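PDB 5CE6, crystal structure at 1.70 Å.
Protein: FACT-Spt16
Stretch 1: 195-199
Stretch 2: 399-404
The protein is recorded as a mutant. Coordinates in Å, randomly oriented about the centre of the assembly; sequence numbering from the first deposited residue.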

# COMPACT_ATOMS: atom_id res chain seq x y z
N PHE A 195 -11.60 -0.89 -4.43
CA PHE A 195 -10.89 -0.21 -3.35
C PHE A 195 -10.35 1.16 -3.79
O PHE A 195 -9.90 1.94 -2.96
CB PHE A 195 -9.70 -1.02 -2.83
CG PHE A 195 -10.07 -2.37 -2.26
CD1 PHE A 195 -11.30 -2.58 -1.64
CD2 PHE A 195 -9.18 -3.43 -2.34
CE1 PHE A 195 -11.63 -3.84 -1.12
CE2 PHE A 195 -9.49 -4.69 -1.82
CZ PHE A 195 -10.72 -4.89 -1.21
N ALA A 196 -10.43 1.46 -5.09
CA ALA A 196 -9.73 2.62 -5.67
C ALA A 196 -10.19 3.99 -5.15
O ALA A 196 -9.36 4.85 -4.85
CB ALA A 196 -9.80 2.59 -7.19
N ALA A 197 -11.50 4.19 -5.08
CA ALA A 197 -12.03 5.47 -4.60
C ALA A 197 -12.47 5.35 -3.14
O ALA A 197 -13.39 4.60 -2.82
CB ALA A 197 -13.18 5.94 -5.48
N LYS A 198 -11.81 6.10 -2.27
CA LYS A 198 -12.08 6.03 -0.84
C LYS A 198 -13.29 6.87 -0.43
O LYS A 198 -13.57 7.93 -1.02
CB LYS A 198 -10.86 6.51 -0.05
CG LYS A 198 -9.78 5.45 0.21
CD LYS A 198 -9.02 5.10 -1.03
CE LYS A 198 -8.00 3.99 -0.77
NZ LYS A 198 -7.61 3.39 -2.06
N SER A 199 -14.01 6.40 0.59
CA SER A 199 -15.08 7.16 1.21
C SER A 199 -14.47 8.27 2.05
O SER A 199 -13.27 8.26 2.32
CB SER A 199 -15.91 6.27 2.11
OG SER A 199 -15.21 5.94 3.30
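Stretch 2 (399-404) KEGMVF

Stretch 1 leaves a weakly bonded helix at Phe 195 and Ala 196 and continues in extended form from Ala 197 to Ser 199, the N-cap of a following helix. Against it, stretch 2 forms a type II β turn from Lys 399 to Met 402, closed by Met 402 N to Lys 399 O at 3.1 Å, and then enters a strand at Val 403. The closest pair of CA atoms across the stretches is that of Ala 197 and Gly 401, 4.4 Å apart. Here Lys 198 N donates a nearly linear hydrogen bond to Gly 401 O (2.8 Å), while Met 402 CA makes a CA-H···O contact with Ala 196 O (3.3 Å). Gly 401 has phi/psi of 95/-11, angles at which a CB would jam against the preceding carbonyl; it would also sit tightly against Lys 198 O and Ala 197 CB.

Ala 197 CB rests 3.7 Å from Glu 400 O, and Ala 196 CB meets Met 402 CE at 4.3 Å. Lys 198 passes Val 403, CD 3.8 Å from its CG2, and turns its amine back to its own stretch, where NZ hydrogen-bonds Phe 195 O (2.9 Å). Water 1 joins the stretches by accepting from Lys 198 NZ (2.9 Å) and Val 403 N (3.0 Å) and lies 2.8 Å from Ala 196 O, within hydrogen-bonding reach.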

# COMPACT_ATOMS: atom_id res chain seq x y z
N LYS A 399 -9.66 9.37 -10.64
CA LYS A 399 -11.00 9.69 -10.15
C LYS A 399 -10.93 10.31 -8.76
O LYS A 399 -10.04 10.00 -7.97
CB LYS A 399 -11.86 8.41 -10.08
CG LYS A 399 -12.10 7.73 -11.42
CD LYS A 399 -12.78 8.65 -12.41
CE LYS A 399 -13.02 7.96 -13.76
NZ LYS A 399 -13.67 8.86 -14.77
N GLU A 400 -11.88 11.20 -8.48
CA GLU A 400 -12.07 11.73 -7.14
C GLU A 400 -12.11 10.60 -6.10
O GLU A 400 -12.75 9.56 -6.31
CB GLU A 400 -13.39 12.51 -7.10
CG GLU A 400 -13.84 12.97 -5.73
CD GLU A 400 -15.15 13.73 -5.79
OE1 GLU A 400 -15.62 14.05 -6.91
OE2 GLU A 400 -15.72 14.01 -4.72
N GLY A 401 -11.39 10.79 -5.00
CA GLY A 401 -11.38 9.80 -3.94
C GLY A 401 -10.22 8.83 -4.00
O GLY A 401 -9.98 8.08 -3.05
N MET A 402 -9.48 8.83 -5.11
CA MET A 402 -8.28 8.00 -5.18
C MET A 402 -7.21 8.61 -4.30
O MET A 402 -7.19 9.82 -4.06
CB MET A 402 -7.75 7.91 -6.62
CG MET A 402 -8.59 7.04 -7.53
SD MET A 402 -7.88 6.99 -9.18
CE MET A 402 -8.92 5.75 -9.94
N VAL A 403 -6.30 7.76 -3.82
CA VAL A 403 -5.24 8.19 -2.93
C VAL A 403 -3.96 7.59 -3.46
O VAL A 403 -3.92 6.40 -3.77
CB VAL A 403 -5.48 7.70 -1.50
CG1 VAL A 403 -4.36 8.17 -0.59
CG2 VAL A 403 -6.81 8.22 -0.99
N PHE A 404 -2.91 8.40 -3.57
CA PHE A 404 -1.66 7.93 -4.16
C PHE A 404 -0.45 8.12 -3.25
O PHE A 404 -0.33 9.15 -2.58
CB PHE A 404 -1.37 8.64 -5.50
CG PHE A 404 -2.32 8.26 -6.60
CD1 PHE A 404 -2.12 7.09 -7.33
CD2 PHE A 404 -3.41 9.07 -6.91
CE1 PHE A 404 -3.00 6.73 -8.35
CE2 PHE A 404 -4.29 8.71 -7.93
CZ PHE A 404 -4.08 7.55 -8.64
O HOH W 1 -6.61 4.81 -4.41